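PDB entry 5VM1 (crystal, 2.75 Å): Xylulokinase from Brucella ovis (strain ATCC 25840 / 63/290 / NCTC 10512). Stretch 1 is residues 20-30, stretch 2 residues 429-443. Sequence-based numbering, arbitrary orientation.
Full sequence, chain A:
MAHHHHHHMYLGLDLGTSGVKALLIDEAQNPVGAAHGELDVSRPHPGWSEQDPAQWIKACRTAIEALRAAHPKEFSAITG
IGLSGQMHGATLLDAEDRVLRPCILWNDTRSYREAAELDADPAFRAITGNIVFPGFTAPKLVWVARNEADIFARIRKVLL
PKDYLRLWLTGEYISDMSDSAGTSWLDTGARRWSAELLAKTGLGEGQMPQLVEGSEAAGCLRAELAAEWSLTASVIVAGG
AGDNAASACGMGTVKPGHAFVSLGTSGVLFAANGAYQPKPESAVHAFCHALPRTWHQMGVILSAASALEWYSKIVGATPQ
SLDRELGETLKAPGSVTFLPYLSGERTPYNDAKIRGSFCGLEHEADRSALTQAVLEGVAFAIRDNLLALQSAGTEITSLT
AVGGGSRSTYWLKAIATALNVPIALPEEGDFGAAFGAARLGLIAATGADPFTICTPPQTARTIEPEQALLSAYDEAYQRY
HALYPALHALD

Stretch 1, residues 20-30: VKALLIDEAQN
Stretch 2 429-443: GDFGAAFGAARLGLI

Strand against helix in Brucella ovis xylulokinase: an extended strand enters from earlier in the chain and is clear through Ile25, and residues 433-443 form a helix that continues beyond the stretch. Their N-to-C directions diverge by 49° (signed crossing angle -49°), and the axes come within 8.0 Å. The register is set by Leu23 CA to Ala434 CA at 6.1 Å, Gln29 CA to Arg439 CA at 7.6 Å and Glu27 CA to Leu442 CA at 7.9 Å. Together the stretches bury 558 Å².

The strand keeps phi between about -105° and -132° and psi between 122° and 159° through Ile25, so its side chains alternate: Lys21, Leu23 and Ile25 point toward the helix, Ala22 and Leu24 away. A type I turn from Asp26 to Gln29 reverses the chain, closed by Gln29 N to Asp26 O at 3.1 Å and braced by a hydrogen bond from Ala28 N to Asp26 OD1 at 2.6 Å. Gln29 adopts phi/psi 63/33, and its side chain points toward the helix.

In the second stretch, Gly429 (161/-174) occupies backbone space that calls for glycine, and an ideal CB there would also clash with Phe431 CZ. Asp430 (-112/101, chi1 t) receives a hydrogen bond from Gly432 N to OD1 at 3.1 Å. Phe431 follows at -117/33. Gly432 (-94/-152) is the N-cap residue, and the regular helical ladder, phi -57° to -73° and psi -34° to -46°, starts with Gly436 N to Gly432 O at 2.9 Å.

Small alanines make the hollows. Ala434 and Ala438, one turn apart, both point toward the strand, and their short side chains leave room for its larger ones. Leu23 (t, p) settles beside the first, CB to Ala434 CB 4.1 Å, while its CD2 reaches over the helix backbone to lie 3.5 Å from Phe435 CA and 3.7 Å from Phe435 CB. Ile25 (p, t) sends CD1 to within 3.6 Å of Ala438 CB; its CG2 lies 4.2 Å from Phe435 CE1. The Phe435 side chain (chi1 t, chi2 64°) leaves the helix sideways, but its end swings nearer the strand, offering its ring edge to Leu23 CD2 and Ile25 CG2. Farther along, Leu442 (t, t) has its CA-to-CB bond toward the strand's stretch, and its CD1 lies 4.0 Å from Glu27 O and 4.1 Å from Gln29 CG. Glu27 is modelled only to CB.

Polar contacts add to this apolar seam at its start and beside the turn. At the start, the Lys21 side chain (chi1 -146°, chi2 -123°, chi3 t, chi4 101°) passes Ala434, CD to CB 3.5 Å, and its NZ forms a salt bridge and very short hydrogen bond with Asp430 OD2 at 2.4 Å. At the turn, Gln29 (m, t, chi3 31°) places its side-chain OE1 at the edge of the Arg439 guanidinium, near its plane. Two donors converge on it: Arg439 NE to Gln29 OE1 at 2.6 Å and Arg439 NH2 to Gln29 OE1 at 2.9 Å. Arg439 (m, t, t, chi4 -178°) is extended beyond chi1, which carries its end from a sideways start to the turn.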

ATOM      1  N   VAL A  20       9.636  -4.804  10.992  1.00 44.51           N
ATOM      2  CA  VAL A  20      10.483  -5.253   9.899  1.00 30.95           C
ATOM      3  C   VAL A  20      10.305  -6.761   9.800  1.00 42.19           C
ATOM      4  O   VAL A  20      10.533  -7.479  10.782  1.00 38.75           O
ATOM      5  CB  VAL A  20      11.952  -4.881  10.139  1.00 37.43           C
ATOM      6  CG1 VAL A  20      12.867  -5.553   9.099  1.00 32.92           C
ATOM      7  CG2 VAL A  20      12.124  -3.359  10.158  1.00 38.40           C
ATOM      8  N   LYS A  21       9.876  -7.235   8.630  1.00 39.99           N
ATOM      9  CA  LYS A  21       9.684  -8.649   8.358  1.00 33.69           C
ATOM     10  C   LYS A  21      10.823  -9.115   7.468  1.00 46.03           C
ATOM     11  O   LYS A  21      11.238  -8.390   6.564  1.00 49.93           O
ATOM     12  CB  LYS A  21       8.338  -8.911   7.672  1.00 30.34           C
ATOM     13  CG  LYS A  21       7.685 -10.251   8.052  1.00 47.31           C
ATOM     14  CD  LYS A  21       7.406 -11.139   6.853  1.00 53.27           C
ATOM     15  CE  LYS A  21       7.076 -12.570   7.269  1.00 64.71           C
ATOM     16  NZ  LYS A  21       5.617 -12.914   7.249  1.00 62.79           N
ATOM     17  N   ALA A  22      11.392 -10.276   7.788  1.00 46.91           N
ATOM     18  CA  ALA A  22      12.462 -10.872   6.999  1.00 37.49           C
ATOM     19  C   ALA A  22      11.991 -12.229   6.513  1.00 45.44           C
ATOM     20  O   ALA A  22      11.617 -13.079   7.320  1.00 61.83           O
ATOM     21  CB  ALA A  22      13.740 -11.009   7.815  1.00 36.06           C
ATOM     22  N   LEU A  23      12.049 -12.452   5.208  1.00 44.94           N
ATOM     23  CA  LEU A  23      11.502 -13.663   4.623  1.00 47.00           C
ATOM     24  C   LEU A  23      12.558 -14.292   3.738  1.00 52.81           C
ATOM     25  O   LEU A  23      13.106 -13.627   2.852  1.00 47.03           O
ATOM     26  CB  LEU A  23      10.247 -13.364   3.806  1.00 34.70           C
ATOM     27  CG  LEU A  23       9.525 -14.576   3.240  1.00 41.96           C
ATOM     28  CD1 LEU A  23       9.034 -15.453   4.347  1.00 38.32           C
ATOM     29  CD2 LEU A  23       8.379 -14.117   2.396  1.00 49.44           C
ATOM     30  N   LEU A  24      12.811 -15.579   3.953  1.00 49.75           N
ATOM     31  CA  LEU A  24      13.829 -16.295   3.206  1.00 49.62           C
ATOM     32  C   LEU A  24      13.159 -17.378   2.386  1.00 53.62           C
ATOM     33  O   LEU A  24      12.405 -18.194   2.926  1.00 53.44           O
ATOM     34  CB  LEU A  24      14.886 -16.893   4.139  1.00 48.07           C
ATOM     35  CG  LEU A  24      16.068 -17.576   3.461  1.00 52.94           C
ATOM     36  CD1 LEU A  24      16.879 -16.602   2.618  1.00 49.47           C
ATOM     37  CD2 LEU A  24      16.926 -18.185   4.539  1.00 55.47           C
ATOM     38  N   ILE A  25      13.466 -17.392   1.092  1.00 61.06           N
ATOM     39  CA  ILE A  25      12.876 -18.323   0.146  1.00 66.71           C
ATOM     40  C   ILE A  25      13.979 -18.951  -0.699  1.00 61.59           C
ATOM     41  O   ILE A  25      15.065 -18.393  -0.868  1.00 58.17           O
ATOM     42  CB  ILE A  25      11.836 -17.636  -0.774  1.00 64.48           C
ATOM     43  CG1 ILE A  25      12.537 -16.602  -1.667  1.00 41.95           C
ATOM     44  CG2 ILE A  25      10.665 -17.041   0.045  1.00 61.42           C
ATOM     45  CD1 ILE A  25      11.698 -16.119  -2.796  1.00 40.95           C
ATOM     46  N   ASP A  26      13.664 -20.103  -1.272  1.00 56.50           N
ATOM     47  CA  ASP A  26      14.592 -20.862  -2.085  1.00 64.36           C
ATOM     48  C   ASP A  26      14.321 -20.558  -3.549  1.00 59.30           C
ATOM     49  O   ASP A  26      13.529 -19.671  -3.874  1.00 50.37           O
ATOM     50  CB  ASP A  26      14.482 -22.356  -1.776  1.00 78.70           C
ATOM     51  CG  ASP A  26      13.094 -22.921  -2.045  1.00 86.22           C
ATOM     52  OD1 ASP A  26      12.594 -22.751  -3.174  1.00 87.98           O
ATOM     53  OD2 ASP A  26      12.510 -23.555  -1.140  1.00 90.96           O
ATOM     54  N   GLU A  27      14.996 -21.292  -4.443  1.00 60.99           N
ATOM     55  CA  GLU A  27      14.859 -21.047  -5.877  1.00 63.88           C
ATOM     56  C   GLU A  27      13.439 -21.301  -6.385  1.00 67.03           C
ATOM     57  O   GLU A  27      13.039 -20.701  -7.391  1.00 65.47           O
ATOM     58  CB  GLU A  27      15.864 -21.911  -6.660  1.00 60.80           C
ATOM     59  N   ALA A  28      12.645 -22.115  -5.684  1.00 70.14           N
ATOM     60  CA  ALA A  28      11.282 -22.429  -6.108  1.00 66.96           C
ATOM     61  C   ALA A  28      10.227 -21.604  -5.378  1.00 62.92           C
ATOM     62  O   ALA A  28       9.030 -21.906  -5.491  1.00 58.06           O
ATOM     63  CB  ALA A  28      11.011 -23.920  -5.898  1.00 60.09           C
ATOM     64  N   GLN A  29      10.656 -20.545  -4.680  1.00 57.03           N
ATOM     65  CA  GLN A  29       9.799 -19.581  -3.999  1.00 51.99           C
ATOM     66  C   GLN A  29       8.984 -20.231  -2.882  1.00 64.89           C
ATOM     67  O   GLN A  29       7.849 -19.833  -2.601  1.00 72.24           O
ATOM     68  CB  GLN A  29       8.907 -18.834  -4.991  1.00 47.65           C
ATOM     69  CG  GLN A  29       9.668 -18.322  -6.202  1.00 52.49           C
ATOM     70  CD  GLN A  29       8.764 -17.647  -7.216  1.00 60.20           C
ATOM     71  OE1 GLN A  29       7.746 -17.054  -6.849  1.00 56.71           O
ATOM     72  NE2 GLN A  29       9.097 -17.776  -8.505  1.00 65.73           N
ATOM     73  N   ASN A  30       9.565 -21.245  -2.242  1.00 69.81           N
ATOM     74  CA  ASN A  30       9.018 -21.852  -1.031  1.00 70.63           C
ATOM     75  C   ASN A  30       9.604 -21.153   0.186  1.00 67.87           C
ATOM     76  O   ASN A  30      10.818 -20.913   0.234  1.00 58.28           O
ATOM     77  CB  ASN A  30       9.329 -23.347  -0.961  1.00 72.82           C
ATOM     78  CG  ASN A  30       8.516 -24.158  -1.951  1.00 73.62           C
ATOM     79  OD1 ASN A  30       7.353 -23.846  -2.226  1.00 79.51           O
ATOM     80  ND2 ASN A  30       9.130 -25.200  -2.504  1.00 71.83           N
ATOM     81  N   GLY A 429      -0.624 -18.709   3.265  1.00 57.56           N
ATOM     82  CA  GLY A 429       0.783 -18.403   3.134  1.00 57.52           C
ATOM     83  C   GLY A 429       0.979 -16.907   3.254  1.00 58.55           C
ATOM     84  O   GLY A 429       0.045 -16.166   3.518  1.00 59.29           O
ATOM     85  N   ASP A 430       2.213 -16.484   3.032  1.00 63.36           N
ATOM     86  CA  ASP A 430       2.573 -15.070   3.073  1.00 66.42           C
ATOM     87  C   ASP A 430       2.927 -14.691   1.645  1.00 57.06           C
ATOM     88  O   ASP A 430       4.015 -15.003   1.160  1.00 66.97           O
ATOM     89  CB  ASP A 430       3.730 -14.762   4.014  1.00 74.73           C
ATOM     90  CG  ASP A 430       3.947 -13.264   4.186  1.00 81.50           C
ATOM     91  OD1 ASP A 430       3.247 -12.459   3.524  1.00 77.27           O
ATOM     92  OD2 ASP A 430       4.825 -12.890   4.982  1.00 88.94           O
ATOM     93  N   PHE A 431       1.992 -14.047   0.977  1.00 38.84           N
ATOM     94  CA  PHE A 431       2.172 -13.582  -0.384  1.00 37.24           C
ATOM     95  C   PHE A 431       2.081 -12.066  -0.418  1.00 39.85           C
ATOM     96  O   PHE A 431       1.609 -11.479  -1.391  1.00 38.50           O
ATOM     97  CB  PHE A 431       1.146 -14.226  -1.321  1.00 33.56           C
ATOM     98  CG  PHE A 431       1.120 -15.735  -1.249  1.00 35.45           C
ATOM     99  CD1 PHE A 431       2.225 -16.475  -1.674  1.00 49.25           C
ATOM    100  CD2 PHE A 431       0.030 -16.408  -0.754  1.00 36.14           C
ATOM    101  CE1 PHE A 431       2.239 -17.856  -1.615  1.00 47.77           C
ATOM    102  CE2 PHE A 431       0.028 -17.810  -0.697  1.00 49.85           C
ATOM    103  CZ  PHE A 431       1.132 -18.531  -1.131  1.00 47.93           C
ATOM    104  N   GLY A 432       2.531 -11.445   0.666  1.00 36.25           N
ATOM    105  CA  GLY A 432       2.477 -10.014   0.866  1.00 30.47           C
ATOM    106  C   GLY A 432       3.740  -9.290   0.453  1.00 46.44           C
ATOM    107  O   GLY A 432       4.487  -9.734  -0.434  1.00 31.01           O
ATOM    108  N   ALA A 433       3.971  -8.144   1.119  1.00 30.19           N
ATOM    109  CA  ALA A 433       5.087  -7.273   0.783  1.00 30.38           C
ATOM    110  C   ALA A 433       6.433  -7.982   0.940  1.00 42.97           C
ATOM    111  O   ALA A 433       7.301  -7.889   0.060  1.00 49.12           O
ATOM    112  CB  ALA A 433       5.042  -6.026   1.666  1.00 30.26           C
ATOM    113  N   ALA A 434       6.622  -8.727   2.032  1.00 41.03           N
ATOM    114  CA  ALA A 434       7.905  -9.399   2.233  1.00 34.10           C
ATOM    115  C   ALA A 434       8.125 -10.487   1.200  1.00 34.44           C
ATOM    116  O   ALA A 434       9.266 -10.749   0.807  1.00 41.30           O
ATOM    117  CB  ALA A 434       8.007  -9.964   3.647  1.00 35.45           C
ATOM    118  N   PHE A 435       7.067 -11.158   0.763  1.00 41.97           N
ATOM    119  CA  PHE A 435       7.268 -12.160  -0.274  1.00 42.39           C
ATOM    120  C   PHE A 435       7.553 -11.506  -1.625  1.00 39.16           C
ATOM    121  O   PHE A 435       8.384 -12.000  -2.391  1.00 36.92           O
ATOM    122  CB  PHE A 435       6.070 -13.093  -0.339  1.00 34.70           C
ATOM    123  CG  PHE A 435       6.190 -14.148  -1.367  1.00 35.68           C
ATOM    124  CD1 PHE A 435       7.182 -15.105  -1.275  1.00 37.33           C
ATOM    125  CD2 PHE A 435       5.277 -14.225  -2.411  1.00 41.68           C
ATOM    126  CE1 PHE A 435       7.291 -16.102  -2.225  1.00 38.53           C
ATOM    127  CE2 PHE A 435       5.383 -15.222  -3.368  1.00 36.56           C
ATOM    128  CZ  PHE A 435       6.389 -16.158  -3.270  1.00 38.19           C
ATOM    129  N   GLY A 436       6.888 -10.387  -1.926  1.00 32.79           N
ATOM    130  CA  GLY A 436       7.209  -9.664  -3.144  1.00 32.62           C
ATOM    131  C   GLY A 436       8.635  -9.155  -3.142  1.00 45.24           C
ATOM    132  O   GLY A 436       9.321  -9.166  -4.173  1.00 37.27           O
ATOM    133  N   ALA A 437       9.093  -8.691  -1.984  1.00 33.44           N
ATOM    134  CA  ALA A 437      10.474  -8.269  -1.851  1.00 34.43           C
ATOM    135  C   ALA A 437      11.433  -9.439  -2.116  1.00 40.47           C
ATOM    136  O   ALA A 437      12.385  -9.310  -2.888  1.00 40.36           O
ATOM    137  CB  ALA A 437      10.674  -7.657  -0.464  1.00 34.59           C
ATOM    138  N   ALA A 438      11.169 -10.609  -1.532  1.00 42.29           N
ATOM    139  CA  ALA A 438      12.008 -11.763  -1.841  1.00 37.73           C
ATOM    140  C   ALA A 438      12.009 -12.044  -3.336  1.00 37.96           C
ATOM    141  O   ALA A 438      13.072 -12.215  -3.944  1.00 40.34           O
ATOM    142  CB  ALA A 438      11.522 -12.990  -1.075  1.00 38.37           C
ATOM    143  N   ARG A 439      10.828 -12.021  -3.956  1.00 39.62           N
ATOM    144  CA  ARG A 439      10.722 -12.215  -5.396  1.00 37.53           C
ATOM    145  C   ARG A 439      11.524 -11.174  -6.172  1.00 44.96           C
ATOM    146  O   ARG A 439      12.199 -11.513  -7.149  1.00 49.51           O
ATOM    147  CB  ARG A 439       9.256 -12.184  -5.815  1.00 36.60           C
ATOM    148  CG  ARG A 439       8.543 -13.493  -5.626  1.00 38.23           C
ATOM    149  CD  ARG A 439       7.107 -13.396  -6.071  1.00 37.62           C
ATOM    150  NE  ARG A 439       6.630 -14.687  -6.535  1.00 45.55           N
ATOM    151  CZ  ARG A 439       5.420 -14.894  -7.030  1.00 48.98           C
ATOM    152  NH1 ARG A 439       4.556 -13.895  -7.119  1.00 48.54           N
ATOM    153  NH2 ARG A 439       5.082 -16.095  -7.447  1.00 45.74           N
ATOM    154  N   LEU A 440      11.471  -9.900  -5.757  1.00 40.02           N
ATOM    155  CA  LEU A 440      12.255  -8.896  -6.469  1.00 37.35           C
ATOM    156  C   LEU A 440      13.749  -9.174  -6.302  1.00 44.86           C
ATOM    157  O   LEU A 440      14.526  -9.062  -7.260  1.00 44.54           O
ATOM    158  CB  LEU A 440      11.876  -7.491  -5.986  1.00 36.29           C
ATOM    159  CG  LEU A 440      10.487  -6.978  -6.430  1.00 38.32           C
ATOM    160  CD1 LEU A 440      10.046  -5.685  -5.743  1.00 34.16           C
ATOM    161  CD2 LEU A 440      10.391  -6.806  -7.933  1.00 37.67           C
ATOM    162  N   GLY A 441      14.154  -9.638  -5.123  1.00 43.91           N
ATOM    163  CA  GLY A 441      15.532 -10.053  -4.955  1.00 40.48           C
ATOM    164  C   GLY A 441      15.894 -11.207  -5.869  1.00 46.60           C
ATOM    165  O   GLY A 441      16.982 -11.226  -6.450  1.00 44.61           O
ATOM    166  N   LEU A 442      14.968 -12.162  -6.055  1.00 46.94           N
ATOM    167  CA  LEU A 442      15.245 -13.275  -6.966  1.00 46.47           C
ATOM    168  C   LEU A 442      15.375 -12.778  -8.396  1.00 56.51           C
ATOM    169  O   LEU A 442      16.222 -13.260  -9.156  1.00 61.37           O
ATOM    170  CB  LEU A 442      14.145 -14.340  -6.878  1.00 45.48           C
ATOM    171  CG  LEU A 442      14.170 -15.624  -7.735  1.00 50.77           C
ATOM    172  CD1 LEU A 442      13.306 -16.678  -7.076  1.00 48.75           C
ATOM    173  CD2 LEU A 442      13.731 -15.465  -9.195  1.00 50.77           C
ATOM    174  N   ILE A 443      14.568 -11.786  -8.763  1.00 56.02           N
ATOM    175  CA  ILE A 443      14.569 -11.285 -10.130  1.00 48.94           C
ATOM    176  C   ILE A 443      15.860 -10.536 -10.439  1.00 52.23           C
ATOM    177  O   ILE A 443      16.465 -10.739 -11.499  1.00 63.59           O
ATOM    178  CB  ILE A 443      13.326 -10.416 -10.353  1.00 41.99           C
ATOM    179  CG1 ILE A 443      12.074 -11.297 -10.286  1.00 48.91           C
ATOM    180  CG2 ILE A 443      13.410  -9.730 -11.698  1.00 43.20           C
ATOM    181  CD1 ILE A 443      10.778 -10.527 -10.167  1.00 39.75           C
TER